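Local coordinates for protein lipid transferase CIDEC (Mus musculus, PDB 4IKG) that transfers triacylglycerol between lipid droplets in white adipose tissue, driving their fusion into a single large droplet, and dimerises through its CIDE-N domain, at residues Leu46-Asp51 with Thr68-Leu73; Arg4-Arg9 with Glu59-Leu64. All blocks are in the same frame, centred on the assembly; numbering follows the deposited sequence.

Interaction 1 (Leu46-Asp51 with Thr68-Leu73); sequences LVLEED and TMFMVL
Met69 O is held twice: Glu49 N donates to it at 3.1 Å, and so does a water, whose oxygen lies 2.9 Å from Met69 O and also accepts a weak bond from Glu50 N. This grip closes one end of an antiparallel pairing between 46-48 and 69-73, neighbouring strands in the ubiquitin-like sheet of the CIDE-N domain. Further along, Val47 and Met71 form the hydrogen-bonded pair, Val47 N giving to Met71 O at 2.9 Å and Met71 N returning a weaker, more bent bond to Val47 O. Leu46 and Val72 turn to the face covered by helix 26-36, where branched aliphatic groups suit a dry core. Leu46 CG, anti to the backbone N (chi1 -177°), lies 3.8 Å from Phe70 CD1; Leu46 CD2 comes to 3.6 Å of the same atom, oblique to the ring. On the other face Val47 and Met71 lie side by side, pointing the same way, and CB of Val47 also meets CD2 of Leu73. Glu49 uses its aliphatic part here while its carboxylate makes a salt bridge with Arg15. Where the strand gives way to a turn, Glu49 CG packs 3.5 Å from Met69 CG.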
ATOM      1  N   LEU A  46       4.932   2.749  -0.094  1.00 55.36           N
ATOM      2  CA  LEU A  46       3.645   2.492   0.537  1.00 50.25           C
ATOM      3  C   LEU A  46       3.361   3.599   1.540  1.00 47.07           C
ATOM      4  O   LEU A  46       4.221   3.947   2.353  1.00 46.37           O
ATOM      5  CB  LEU A  46       3.639   1.138   1.242  1.00 47.05           C
ATOM      6  CG  LEU A  46       2.291   0.769   1.863  1.00 41.99           C
ATOM      7  CD1 LEU A  46       1.216   0.700   0.788  1.00 43.41           C
ATOM      8  CD2 LEU A  46       2.372  -0.541   2.627  1.00 39.05           C
ATOM      9  N   VAL A  47       2.157   4.156   1.484  1.00 44.24           N
ATOM     10  CA  VAL A  47       1.835   5.301   2.323  1.00 41.99           C
ATOM     11  C   VAL A  47       0.496   5.108   3.033  1.00 37.40           C
ATOM     12  O   VAL A  47      -0.304   4.268   2.633  1.00 36.61           O
ATOM     13  CB  VAL A  47       1.849   6.605   1.488  1.00 46.09           C
ATOM     14  CG1 VAL A  47       0.434   7.123   1.233  1.00 45.37           C
ATOM     15  CG2 VAL A  47       2.708   7.659   2.163  1.00 46.39           C
ATOM     16  N   LEU A  48       0.263   5.863   4.103  1.00 39.19           N
ATOM     17  CA  LEU A  48      -1.037   5.832   4.767  1.00 35.45           C
ATOM     18  C   LEU A  48      -2.033   6.739   4.037  1.00 37.48           C
ATOM     19  O   LEU A  48      -1.714   7.884   3.711  1.00 40.27           O
ATOM     20  CB  LEU A  48      -0.912   6.234   6.239  1.00 31.91           C
ATOM     21  CG  LEU A  48      -0.187   5.258   7.169  1.00 29.31           C
ATOM     22  CD1 LEU A  48      -0.359   5.670   8.624  1.00 25.81           C
ATOM     23  CD2 LEU A  48      -0.681   3.835   6.954  1.00 27.83           C
ATOM     24  N   GLU A  49      -3.231   6.219   3.775  1.00 54.35           N
ATOM     25  CA  GLU A  49      -4.276   6.971   3.074  1.00 56.47           C
ATOM     26  C   GLU A  49      -4.795   8.121   3.927  1.00 55.08           C
ATOM     27  O   GLU A  49      -5.344   9.096   3.413  1.00 57.61           O
ATOM     28  CB  GLU A  49      -5.435   6.042   2.676  1.00 55.48           C
ATOM     29  CG  GLU A  49      -6.808   6.410   3.261  1.00 52.32           C
ATOM     30  CD  GLU A  49      -7.570   7.421   2.412  1.00 56.19           C
ATOM     31  OE1 GLU A  49      -7.487   7.344   1.169  1.00 60.64           O
ATOM     32  OE2 GLU A  49      -8.244   8.300   2.991  1.00 54.81           O
ATOM     33  N   GLU A  50      -4.610   8.005   5.236  1.00 65.57           N
ATOM     34  CA  GLU A  50      -5.150   8.986   6.164  1.00 64.02           C
ATOM     35  C   GLU A  50      -4.422  10.325   6.093  1.00 66.62           C
ATOM     36  O   GLU A  50      -5.061  11.380   6.076  1.00 67.83           O
ATOM     37  CB  GLU A  50      -5.126   8.450   7.595  1.00 59.57           C
ATOM     38  CG  GLU A  50      -5.687   9.422   8.617  1.00 56.93           C
ATOM     39  CD  GLU A  50      -5.659   8.858  10.021  1.00 50.90           C
ATOM     40  OE1 GLU A  50      -5.798   9.643  10.982  1.00 48.74           O
ATOM     41  OE2 GLU A  50      -5.499   7.628  10.165  1.00 48.50           O
ATOM     42  N   ASP A  51      -3.093  10.284   6.046  1.00 50.95           N
ATOM     43  CA  ASP A  51      -2.301  11.511   6.073  1.00 53.32           C
ATOM     44  C   ASP A  51      -1.001  11.445   5.270  1.00 56.76           C
ATOM     45  O   ASP A  51      -0.180  12.360   5.341  1.00 58.74           O
ATOM     46  CB  ASP A  51      -1.999  11.907   7.521  1.00 50.18           C
ATOM     47  CG  ASP A  51      -1.577  10.723   8.370  1.00 46.68           C
ATOM     48  OD1 ASP A  51      -0.900   9.818   7.837  1.00 47.52           O
ATOM     49  OD2 ASP A  51      -1.928  10.695   9.569  1.00 43.34           O
ATOM     50  N   THR A  68      -6.299  -0.848   8.567  1.00 22.32           N
ATOM     51  CA  THR A  68      -5.568   0.300   8.036  1.00 22.99           C
ATOM     52  C   THR A  68      -5.703   0.403   6.520  1.00 25.97           C
ATOM     53  O   THR A  68      -5.408  -0.552   5.795  1.00 27.59           O
ATOM     54  CB  THR A  68      -4.068   0.235   8.395  1.00 25.57           C
ATOM     55  OG1 THR A  68      -3.910   0.273   9.818  1.00 22.70           O
ATOM     56  CG2 THR A  68      -3.319   1.404   7.773  1.00 28.91           C
ATOM     57  N   MET A  69      -6.150   1.562   6.043  1.00 40.29           N
ATOM     58  CA  MET A  69      -6.260   1.796   4.608  1.00 43.78           C
ATOM     59  C   MET A  69      -4.951   2.350   4.059  1.00 49.58           C
ATOM     60  O   MET A  69      -4.507   3.430   4.456  1.00 50.29           O
ATOM     61  CB  MET A  69      -7.408   2.760   4.302  1.00 43.04           C
ATOM     62  CG  MET A  69      -7.636   3.007   2.818  1.00 47.80           C
ATOM     63  SD  MET A  69      -8.148   1.528   1.920  1.00 47.01           S
ATOM     64  CE  MET A  69      -9.712   1.180   2.724  1.00 41.60           C
ATOM     65  N   PHE A  70      -4.331   1.606   3.150  1.00 36.26           N
ATOM     66  CA  PHE A  70      -3.075   2.039   2.553  1.00 39.98           C
ATOM     67  C   PHE A  70      -3.288   2.817   1.263  1.00 44.63           C
ATOM     68  O   PHE A  70      -4.415   2.984   0.795  1.00 45.07           O
ATOM     69  CB  PHE A  70      -2.158   0.846   2.288  1.00 40.90           C
ATOM     70  CG  PHE A  70      -1.701   0.147   3.532  1.00 37.20           C
ATOM     71  CD1 PHE A  70      -0.607   0.611   4.242  1.00 37.22           C
ATOM     72  CD2 PHE A  70      -2.365  -0.976   3.993  1.00 34.02           C
ATOM     73  CE1 PHE A  70      -0.185  -0.034   5.390  1.00 34.27           C
ATOM     74  CE2 PHE A  70      -1.946  -1.624   5.141  1.00 31.08           C
ATOM     75  CZ  PHE A  70      -0.856  -1.151   5.839  1.00 31.29           C
ATOM     76  N   MET A  71      -2.184   3.291   0.699  1.00 49.22           N
ATOM     77  CA  MET A  71      -2.197   4.038  -0.546  1.00 54.29           C
ATOM     78  C   MET A  71      -0.831   3.912  -1.207  1.00 58.43           C
ATOM     79  O   MET A  71       0.183   4.341  -0.649  1.00 58.42           O
ATOM     80  CB  MET A  71      -2.540   5.504  -0.291  1.00 54.68           C
ATOM     81  CG  MET A  71      -2.650   6.339  -1.553  1.00 60.07           C
ATOM     82  SD  MET A  71      -3.893   7.635  -1.399  1.00 59.90           S
ATOM     83  CE  MET A  71      -3.131   8.937  -2.367  1.00 66.06           C
ATOM     84  N   VAL A  72      -0.764   3.295  -2.374  1.00 57.24           N
ATOM     85  CA  VAL A  72       0.528   3.091  -2.993  1.00 61.51           C
ATOM     86  C   VAL A  72       0.915   4.305  -3.748  1.00 66.23           C
ATOM     87  O   VAL A  72       0.097   4.918  -4.415  1.00 68.14           O
ATOM     88  CB  VAL A  72       0.561   1.973  -4.018  1.00 64.61           C
ATOM     89  CG1 VAL A  72       0.630   0.633  -3.359  1.00 61.17           C
ATOM     90  CG2 VAL A  72      -0.607   2.084  -4.969  1.00 66.51           C
ATOM     91  N   LEU A  73       2.181   4.633  -3.661  1.00 69.92           N
ATOM     92  CA  LEU A  73       2.704   5.676  -4.504  1.00 75.22           C
ATOM     93  C   LEU A  73       3.622   5.084  -5.541  1.00 80.62           C
ATOM     94  O   LEU A  73       4.579   4.379  -5.261  1.00 80.80           O
ATOM     95  CB  LEU A  73       3.447   6.710  -3.692  1.00 74.38           C
ATOM     96  CG  LEU A  73       2.674   7.940  -3.304  1.00 72.83           C
ATOM     97  CD1 LEU A  73       1.179   7.882  -3.530  1.00 71.21           C
ATOM     98  CD2 LEU A  73       2.987   8.164  -1.858  1.00 68.10           C
TER
HETATM   99  O   HOH W   1      -4.842   5.321   6.597  1.00 44.75           O

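Interaction 2 (Arg4-Arg9 with Glu59-Leu64); sequences RARPCR and EYFQAL
Extended backbone at Arg6 and Cys8 runs past the last turn of a short helix, with the nearest alpha carbons, Arg6 CA and Gln62 CA, 7.7 Å apart, a gap bridged by side chains. Arg6 spans it. Its CG stands anti to the backbone N (chi1 -180°), and the chain beyond carries the guanidinium to the helix end, where Arg6 NE donates to Phe61 O at 2.9 Å and Arg6 NH1 adds a weak bond to the same oxygen. On the third nitrogen, Arg6 NH2 binds Pro7 O at 2.7 Å, with that oxygen in the guanidinium plane. Carbonyls in the last turn of a helix lack amide N-H donors from a following turn, so an arginine, rich in donors, suits this place; NH1 also makes a weak bond to Ala65 O. One face of the Phe61 ring is turned to the side chain: Arg6 NE sits 4.1 Å above its centre, guanidinium and ring planes 40° apart. Any cation-pi attraction is weak at this range. Cys8 SG, small and only weakly polar, makes an oblique sulfur-aromatic contact with Phe61, 3.6 Å from Phe61 CZ. Phe61 touches both Cys8 of strand 7-11 and Leu46 of strand 45-48, while Leu64 packs on Phe70 of strand 69-73.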
ATOM      1  N   ARG A   4       3.707 -15.805   7.999  1.00112.73           N
ATOM      2  CA  ARG A   4       2.372 -15.452   8.465  1.00109.47           C
ATOM      3  C   ARG A   4       1.865 -14.215   7.734  1.00109.84           C
ATOM      4  O   ARG A   4       2.435 -13.133   7.859  1.00109.45           O
ATOM      5  CB  ARG A   4       2.379 -15.202   9.974  1.00107.32           C
ATOM      6  CG  ARG A   4       0.994 -15.202  10.601  1.00105.48           C
ATOM      7  CD  ARG A   4       0.355 -16.579  10.506  1.00106.15           C
ATOM      8  NE  ARG A   4      -1.103 -16.522  10.566  1.00104.67           N
ATOM      9  CZ  ARG A   4      -1.839 -16.998  11.566  1.00104.12           C
ATOM     10  NH1 ARG A   4      -1.258 -17.580  12.606  1.00104.88           N
ATOM     11  NH2 ARG A   4      -3.160 -16.897  11.523  1.00102.86           N
ATOM     12  N   ALA A   5       0.784 -14.378   6.978  1.00 65.19           N
ATOM     13  CA  ALA A   5       0.266 -13.300   6.137  1.00 64.58           C
ATOM     14  C   ALA A   5      -0.404 -12.180   6.935  1.00 58.86           C
ATOM     15  O   ALA A   5      -0.577 -12.286   8.152  1.00 55.14           O
ATOM     16  CB  ALA A   5      -0.689 -13.857   5.092  1.00 68.08           C
ATOM     17  N   ARG A   6      -0.773 -11.107   6.241  1.00 53.32           N
ATOM     18  CA  ARG A   6      -1.376  -9.940   6.876  1.00 48.88           C
ATOM     19  C   ARG A   6      -2.352  -9.253   5.926  1.00 48.07           C
ATOM     20  O   ARG A   6      -2.011  -8.974   4.775  1.00 51.92           O
ATOM     21  CB  ARG A   6      -0.286  -8.955   7.305  1.00 47.78           C
ATOM     22  CG  ARG A   6      -0.796  -7.698   7.992  1.00 45.21           C
ATOM     23  CD  ARG A   6      -0.223  -6.452   7.337  1.00 46.52           C
ATOM     24  NE  ARG A   6      -0.126  -5.335   8.272  1.00 43.87           N
ATOM     25  CZ  ARG A   6      -1.127  -4.511   8.562  1.00 41.07           C
ATOM     26  NH1 ARG A   6      -0.942  -3.522   9.426  1.00 39.67           N
ATOM     27  NH2 ARG A   6      -2.312  -4.674   7.992  1.00 40.30           N
ATOM     28  N   PRO A   7      -3.575  -8.975   6.406  1.00 36.70           N
ATOM     29  CA  PRO A   7      -4.596  -8.304   5.593  1.00 35.82           C
ATOM     30  C   PRO A   7      -4.260  -6.833   5.363  1.00 35.73           C
ATOM     31  O   PRO A   7      -3.845  -6.140   6.295  1.00 34.22           O
ATOM     32  CB  PRO A   7      -5.858  -8.430   6.448  1.00 32.41           C
ATOM     33  CG  PRO A   7      -5.353  -8.528   7.846  1.00 30.62           C
ATOM     34  CD  PRO A   7      -4.070  -9.304   7.755  1.00 33.29           C
ATOM     35  N   CYS A   8      -4.435  -6.368   4.131  1.00 31.03           N
ATOM     36  CA  CYS A   8      -4.117  -4.989   3.781  1.00 32.78           C
ATOM     37  C   CYS A   8      -5.207  -4.377   2.908  1.00 33.61           C
ATOM     38  O   CYS A   8      -5.625  -4.974   1.917  1.00 34.43           O
ATOM     39  CB  CYS A   8      -2.772  -4.920   3.052  1.00 37.17           C
ATOM     40  SG  CYS A   8      -1.368  -5.597   3.970  1.00 37.24           S
ATOM     41  N   ARG A   9      -5.670  -3.189   3.278  1.00 36.08           N
ATOM     42  CA  ARG A   9      -6.650  -2.478   2.463  1.00 35.46           C
ATOM     43  C   ARG A   9      -5.942  -1.404   1.645  1.00 40.13           C
ATOM     44  O   ARG A   9      -5.557  -0.359   2.175  1.00 40.95           O
ATOM     45  CB  ARG A   9      -7.741  -1.860   3.340  1.00 30.90           C
ATOM     46  CG  ARG A   9      -8.406  -2.860   4.278  1.00 27.22           C
ATOM     47  CD  ARG A   9      -9.537  -2.222   5.072  1.00 25.66           C
ATOM     48  NE  ARG A   9     -10.068  -3.132   6.085  1.00 24.06           N
ATOM     49  CZ  ARG A   9     -11.108  -2.860   6.867  1.00 25.08           C
ATOM     50  NH1 ARG A   9     -11.740  -1.699   6.756  1.00 26.08           N
ATOM     51  NH2 ARG A   9     -11.518  -3.750   7.763  1.00 22.73           N
ATOM     52  N   GLU A  59       8.558  -3.486  10.369  1.00 57.29           N
ATOM     53  CA  GLU A  59       8.053  -3.449  11.739  1.00 53.01           C
ATOM     54  C   GLU A  59       6.814  -2.565  11.865  1.00 48.88           C
ATOM     55  O   GLU A  59       5.809  -2.974  12.449  1.00 44.39           O
ATOM     56  CB  GLU A  59       9.141  -2.978  12.710  1.00 54.06           C
ATOM     57  CG  GLU A  59      10.254  -3.995  12.957  1.00 56.93           C
ATOM     58  CD  GLU A  59      11.138  -4.217  11.745  1.00 62.85           C
ATOM     59  OE1 GLU A  59      11.300  -3.271  10.944  1.00 64.27           O
ATOM     60  OE2 GLU A  59      11.661  -5.341  11.590  1.00 65.56           O
ATOM     61  N   TYR A  60       6.892  -1.355  11.315  1.00 36.46           N
ATOM     62  CA  TYR A  60       5.761  -0.427  11.322  1.00 33.89           C
ATOM     63  C   TYR A  60       4.619  -0.967  10.474  1.00 32.99           C
ATOM     64  O   TYR A  60       3.448  -0.788  10.806  1.00 29.69           O
ATOM     65  CB  TYR A  60       6.186   0.949  10.804  1.00 36.59           C
ATOM     66  CG  TYR A  60       5.127   2.024  10.924  1.00 34.59           C
ATOM     67  CD1 TYR A  60       4.867   2.634  12.143  1.00 31.66           C
ATOM     68  CD2 TYR A  60       4.402   2.442   9.814  1.00 35.83           C
ATOM     69  CE1 TYR A  60       3.906   3.624  12.260  1.00 30.04           C
ATOM     70  CE2 TYR A  60       3.438   3.433   9.920  1.00 34.24           C
ATOM     71  CZ  TYR A  60       3.195   4.020  11.146  1.00 31.44           C
ATOM     72  OH  TYR A  60       2.240   5.004  11.264  1.00 29.69           O
ATOM     73  N   PHE A  61       4.971  -1.630   9.376  1.00 37.54           N
ATOM     74  CA  PHE A  61       3.987  -2.223   8.477  1.00 37.31           C
ATOM     75  C   PHE A  61       3.215  -3.331   9.181  1.00 34.06           C
ATOM     76  O   PHE A  61       2.014  -3.500   8.967  1.00 31.83           O
ATOM     77  CB  PHE A  61       4.669  -2.766   7.216  1.00 41.91           C
ATOM     78  CG  PHE A  61       3.772  -3.609   6.351  1.00 41.87           C
ATOM     79  CD1 PHE A  61       2.830  -3.023   5.520  1.00 41.78           C
ATOM     80  CD2 PHE A  61       3.882  -4.992   6.359  1.00 42.36           C
ATOM     81  CE1 PHE A  61       2.009  -3.802   4.720  1.00 42.03           C
ATOM     82  CE2 PHE A  61       3.064  -5.772   5.560  1.00 42.58           C
ATOM     83  CZ  PHE A  61       2.128  -5.176   4.741  1.00 42.31           C
ATOM     84  N   GLN A  62       3.916  -4.081  10.024  1.00 41.46           N
ATOM     85  CA  GLN A  62       3.292  -5.156  10.786  1.00 37.15           C
ATOM     86  C   GLN A  62       2.510  -4.625  11.984  1.00 36.09           C
ATOM     87  O   GLN A  62       1.512  -5.218  12.395  1.00 32.81           O
ATOM     88  CB  GLN A  62       4.343  -6.167  11.254  1.00 37.43           C
ATOM     89  CG  GLN A  62       4.883  -7.061  10.151  1.00 40.89           C
ATOM     90  CD  GLN A  62       3.814  -7.950   9.546  1.00 39.30           C
ATOM     91  OE1 GLN A  62       2.923  -8.433  10.244  1.00 35.91           O
ATOM     92  NE2 GLN A  62       3.897  -8.169   8.239  1.00 42.96           N
ATOM     93  N   ALA A  63       2.961  -3.506  12.537  1.00 43.79           N
ATOM     94  CA  ALA A  63       2.362  -2.968  13.754  1.00 40.28           C
ATOM     95  C   ALA A  63       1.059  -2.213  13.500  1.00 39.25           C
ATOM     96  O   ALA A  63       0.254  -2.040  14.415  1.00 39.52           O
ATOM     97  CB  ALA A  63       3.351  -2.084  14.483  1.00 40.95           C
ATOM     98  N   LEU A  64       0.855  -1.765  12.266  1.00 28.24           N
ATOM     99  CA  LEU A  64      -0.354  -1.025  11.914  1.00 26.78           C
ATOM    100  C   LEU A  64      -1.602  -1.890  12.091  1.00 25.05           C
ATOM    101  O   LEU A  64      -1.537  -3.114  11.989  1.00 24.69           O
ATOM    102  CB  LEU A  64      -0.268  -0.494  10.480  1.00 29.36           C
ATOM    103  CG  LEU A  64       0.674   0.689  10.237  1.00 31.80           C
ATOM    104  CD1 LEU A  64       0.846   0.949   8.747  1.00 35.52           C
ATOM    105  CD2 LEU A  64       0.167   1.939  10.942  1.00 29.95           C
TER

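In the fold
From the N terminus, the chain passes through 4-9 into the edge hairpin with strand 18-22, then helix 26-36, before reaching 46-51. The turn, strand 54-55 and helix 58-63 follow, and interaction 2 closes a long loop of 49 residues when 59-64 returns to the N-terminal segment. Only then does 68-73 enter the sheet and close interaction 1, with 16 residues between its segments. The two closures cross. Strand 69-73 runs between antiparallel 45-48 and parallel 7-11, pairing with the latter through the backbones of Arg9 and Phe70. Interaction 2 ties strand 7-11 to the end of helix 58-63, and interaction 1 joins strands 45-48 and 69-73.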